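Local structure of C-type lectin domain family 4, member b1 (Mus musculus, 6LKR) at residues S31-N34 with C35-G39; P83-E86 with S87-F90. The protein is a calcium-containing C-type lectin receptor of the mouse immune system that binds carbohydrate and probably helps regulate dendritic-cell responses. All coordinates share one frame; numbering follows the deposited sequence.

Overall arrangement
Both contacts are local ones within a single C-type lectin domain, and they sit on opposite sides of the chain's centre: their centres are 24 Å apart and their nearest atoms about 14 Å. Interaction 1 is the C-terminal half of helix 28-37, tied to strand 126-132 by the C35-C129 disulfide and distant from the calcium site. Interaction 2 is a turn in the long loop between strands 76-78 and 103-109, the loop that goes on to calcium ligands E95, S97 and E101. The side chain of E86 lies about 9 Å from that of E95, and that of Y84 about 13 Å from the calcium ion. Residues 83-90 also meet the second subunit.

Interaction 1: S31-N34 with C35-G39; sequences SEEN and CSRMG
S36 and E32, one helical turn apart, share a forked pair of bonds at a single carbonyl. E32 O accepts S36 N at 2.9 Å and, in one of the two modelled S36 conformers, S36 OG at 2.8 Å; the amide lies 17° from the carbonyl plane, whereas the hydroxyl reaches the oxygen from above it. With OG anti to its own carbonyl carbon (chi1 -44°), this conformer folds back along the helix to make the second bond. The E32 carboxylate turns toward strand 41-42, OE2 bonding to H41 ND1 and OE1 to L42 N.

The neighbouring backbone bonds are regular, C35 N to S31 O at 3.1 Å and R37 N to E33 O at 3.0 Å, but M38 N to N34 O is long and weak at 3.4 Å.

Van der Waals contacts complete the turn. R37, in one of its two modelled conformers, lays CG against E33 O. On another side, the M38 methyl CE approaches N34 ND2 at 4.0 Å. The covalent tie is the disulfide from C35 SG to C129.

M38 N bonds C35 O and G39 N bonds S36 O, both at 3.0 Å. G39, with positive phi (74°), is the first residue to leave helical angles, forming a Schellman motif at the C-terminal end of helix 28-37 of the C-type lectin fold.

Interaction 2: P83-E86 with S87-F90; sequences PYEE and SVTF
T89 folds back on E86 and Y84 beside a type I beta turn in the long loop of this C-type lectin domain. One backbone bond closes the turn: V88 N donates to E85 O at 2.9 Å, nearly straight at 158° although the amide stands above the carbonyl plane, and E86 and S87 occupy the two corners. A side-chain bond braces the next step, where T89 OG1 donates to E86 O at 2.7 Å. The T89 torsion (chi1 56°) sets OG1 between the backbone N and the carbonyl carbon and leaves CG2 anti to that carbon, turned to Y84 and to E85 O.

Among the polar side chains, E86, in one of its two modelled conformers, bends at chi2 (51°) and curls round to take the Y84 hydroxyl, OH to OE2 2.6 Å. OE2 lies in the ring plane, but the hydroxyl comes from above the carboxylate plane; W91 NE1 also bonds to Y84 OH, so the phenol is held by two partners. E85 runs alongside V88 but spends its carboxylate on the second subunit, OE1 on N122 and OE2 on N29 of that chain.

Van der Waals contact joins Y84 and T89, whose side chains cross at about a right angle: the methyl CG2 of T89 sits 3.6 Å from both CE1 and CZ of Y84 and 3.3 Å from its OH.

Interaction 1: S31-N34 with C35-G39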
loop_
_atom_site.group_PDB
_atom_site.type_symbol
_atom_site.label_atom_id
_atom_site.label_comp_id
_atom_site.label_asym_id
_atom_site.label_seq_id
_atom_site.Cartn_x
_atom_site.Cartn_y
_atom_site.Cartn_z
ATOM N N SER A 31 -15.835 -11.519 -7.581
ATOM C CA SER A 31 -14.765 -11.883 -6.609
ATOM C C SER A 31 -14.419 -10.674 -5.730
ATOM O O SER A 31 -14.360 -10.831 -4.491
ATOM C CB SER A 31 -13.546 -12.413 -7.314
ATOM O OG SER A 31 -13.841 -13.607 -8.022
ATOM N N GLU A 32 -14.195 -9.499 -6.329
ATOM C CA GLU A 32 -13.923 -8.261 -5.552
ATOM C C GLU A 32 -15.149 -7.942 -4.684
ATOM O O GLU A 32 -14.956 -7.543 -3.522
ATOM C CB GLU A 32 -13.531 -7.095 -6.462
ATOM C CG GLU A 32 -13.346 -5.769 -5.726
ATOM C CD GLU A 32 -12.302 -5.695 -4.614
ATOM O OE1 GLU A 32 -11.484 -6.616 -4.488
ATOM O OE2 GLU A 32 -12.297 -4.690 -3.879
ATOM N N GLU A 33 -16.359 -8.078 -5.230
ATOM C CA GLU A 33 -17.619 -7.804 -4.484
ATOM C C GLU A 33 -17.671 -8.703 -3.240
ATOM O O GLU A 33 -17.971 -8.181 -2.155
ATOM C CB GLU A 33 -18.836 -8.022 -5.383
ATOM C CG GLU A 33 -20.160 -7.753 -4.687
ATOM C CD GLU A 33 -21.369 -7.982 -5.577
ATOM O OE1 GLU A 33 -21.552 -9.129 -6.058
ATOM O OE2 GLU A 33 -22.116 -7.013 -5.798
ATOM N N ASN A 34 -17.366 -9.993 -3.385
ATOM C CA ASN A 34 -17.361 -10.955 -2.248
ATOM C C ASN A 34 -16.350 -10.494 -1.193
ATOM O O ASN A 34 -16.724 -10.453 -0.002
ATOM C CB ASN A 34 -17.082 -12.389 -2.693
ATOM C CG ASN A 34 -17.075 -13.369 -1.536
ATOM O OD1 ASN A 34 -18.046 -13.449 -0.777
ATOM N ND2 ASN A 34 -15.975 -14.094 -1.372
ATOM N N CYS A 35 -15.124 -10.142 -1.591
ATOM C CA CYS A 35 -14.110 -9.615 -0.643
ATOM C C CYS A 35 -14.692 -8.379 0.060
ATOM O O CYS A 35 -14.618 -8.335 1.287
ATOM C CB CYS A 35 -12.772 -9.301 -1.312
ATOM S SG CYS A 35 -11.886 -10.732 -1.989
ATOM N N SER A 36 -15.320 -7.437 -0.661
ATOM C CA SER A 36 -15.845 -6.174 -0.069
ATOM C C SER A 36 -16.931 -6.484 0.966
ATOM O O SER A 36 -17.010 -5.761 1.964
ATOM C CB SER A 36 -16.360 -5.225 -1.119
ATOM O OG SER A 36 -15.467 -5.167 -2.218
ATOM N N ARG A 37 -17.734 -7.530 0.729
ATOM C CA ARG A 37 -18.834 -7.951 1.646
ATOM C C ARG A 37 -18.250 -8.438 2.982
ATOM O O ARG A 37 -19.002 -8.438 3.978
ATOM C CB ARG A 37 -19.700 -9.059 1.037
ATOM C CG ARG A 37 -20.332 -8.728 -0.309
ATOM C CD ARG A 37 -21.148 -7.448 -0.361
ATOM N NE ARG A 37 -20.609 -6.362 0.445
ATOM C CZ ARG A 37 -20.778 -5.071 0.178
ATOM N NH1 ARG A 37 -20.258 -4.159 0.981
ATOM N NH2 ARG A 37 -21.455 -4.697 -0.893
ATOM N N MET A 38 -16.967 -8.834 3.003
ATOM C CA MET A 38 -16.251 -9.266 4.239
ATOM C C MET A 38 -15.459 -8.109 4.857
ATOM O O MET A 38 -14.792 -8.342 5.885
ATOM C CB MET A 38 -15.304 -10.420 3.921
ATOM C CG MET A 38 -16.059 -11.665 3.574
ATOM S SD MET A 38 -15.006 -13.104 3.382
ATOM C CE MET A 38 -14.129 -12.652 1.889
ATOM N N GLY A 39 -15.557 -6.905 4.286
ATOM C CA GLY A 39 -14.764 -5.728 4.689
ATOM C C GLY A 39 -13.329 -5.862 4.206
ATOM O O GLY A 39 -12.429 -5.315 4.860
#

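Interaction 2: P83-E86 with S87-F90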
loop_
_atom_site.group_PDB
_atom_site.type_symbol
_atom_site.label_atom_id
_atom_site.label_comp_id
_atom_site.label_asym_id
_atom_site.label_seq_id
_atom_site.Cartn_x
_atom_site.Cartn_y
_atom_site.Cartn_z
ATOM N N PRO A 83 0.124 2.536 -4.665
ATOM C CA PRO A 83 0.967 2.584 -5.860
ATOM C C PRO A 83 1.374 1.211 -6.414
ATOM O O PRO A 83 1.777 0.331 -5.669
ATOM C CB PRO A 83 2.222 3.337 -5.403
ATOM C CG PRO A 83 1.747 4.167 -4.234
ATOM C CD PRO A 83 0.688 3.319 -3.554
ATOM N N TYR A 84 1.263 1.070 -7.731
ATOM C CA TYR A 84 1.788 -0.078 -8.500
ATOM C C TYR A 84 3.252 0.199 -8.864
ATOM O O TYR A 84 3.543 1.265 -9.437
ATOM C CB TYR A 84 0.930 -0.316 -9.742
ATOM C CG TYR A 84 1.468 -1.384 -10.653
ATOM C CD1 TYR A 84 1.250 -2.728 -10.399
ATOM C CD2 TYR A 84 2.218 -1.046 -11.766
ATOM C CE1 TYR A 84 1.748 -3.709 -11.241
ATOM C CE2 TYR A 84 2.732 -2.013 -12.609
ATOM C CZ TYR A 84 2.484 -3.349 -12.356
ATOM O OH TYR A 84 2.990 -4.291 -13.205
ATOM N N GLU A 85 4.125 -0.757 -8.564
ATOM C CA GLU A 85 5.598 -0.663 -8.741
ATOM C C GLU A 85 6.048 -1.771 -9.687
ATOM O O GLU A 85 6.192 -2.918 -9.217
ATOM C CB GLU A 85 6.312 -0.842 -7.406
ATOM C CG GLU A 85 6.022 0.251 -6.408
ATOM C CD GLU A 85 6.826 0.063 -5.137
ATOM O OE1 GLU A 85 8.041 0.352 -5.165
ATOM O OE2 GLU A 85 6.248 -0.420 -4.142
ATOM N N GLU A 86 6.288 -1.425 -10.951
ATOM C CA GLU A 86 6.645 -2.416 -12.001
ATOM C C GLU A 86 7.852 -3.249 -11.543
ATOM O O GLU A 86 7.865 -4.442 -11.873
ATOM C CB GLU A 86 6.903 -1.724 -13.342
ATOM C CG GLU A 86 7.030 -2.695 -14.503
ATOM C CD GLU A 86 5.904 -3.706 -14.645
ATOM O OE1 GLU A 86 6.196 -4.920 -14.609
ATOM O OE2 GLU A 86 4.744 -3.281 -14.817
ATOM N N SER A 87 8.788 -2.655 -10.797
ATOM C CA SER A 87 10.062 -3.297 -10.367
ATOM C C SER A 87 9.831 -4.347 -9.271
ATOM O O SER A 87 10.743 -5.156 -9.062
ATOM C CB SER A 87 11.095 -2.274 -9.939
ATOM O OG SER A 87 10.654 -1.524 -8.816
ATOM N N VAL A 88 8.660 -4.360 -8.619
ATOM C CA VAL A 88 8.330 -5.350 -7.552
ATOM C C VAL A 88 7.079 -6.134 -7.966
ATOM O O VAL A 88 6.108 -6.133 -7.200
ATOM C CB VAL A 88 8.149 -4.663 -6.183
ATOM C CG1 VAL A 88 8.188 -5.674 -5.051
ATOM C CG2 VAL A 88 9.182 -3.573 -5.944
ATOM N N THR A 89 7.107 -6.790 -9.134
ATOM C CA THR A 89 5.973 -7.569 -9.699
ATOM C C THR A 89 6.400 -9.019 -9.910
ATOM O O THR A 89 7.615 -9.297 -9.832
ATOM C CB THR A 89 5.461 -6.940 -10.998
ATOM O OG1 THR A 89 6.553 -6.828 -11.913
ATOM C CG2 THR A 89 4.835 -5.585 -10.764
ATOM N N PHE A 90 5.438 -9.909 -10.170
ATOM C CA PHE A 90 5.651 -11.377 -10.211
ATOM C C PHE A 90 4.976 -11.960 -11.455
ATOM O O PHE A 90 4.473 -13.092 -11.405
ATOM C CB PHE A 90 5.211 -11.971 -8.869
ATOM C CG PHE A 90 5.940 -11.295 -7.740
ATOM C CD1 PHE A 90 7.254 -11.635 -7.447
ATOM C CD2 PHE A 90 5.363 -10.237 -7.058
ATOM C CE1 PHE A 90 7.956 -10.959 -6.458
ATOM C CE2 PHE A 90 6.065 -9.565 -6.069
ATOM C CZ PHE A 90 7.362 -9.923 -5.777
#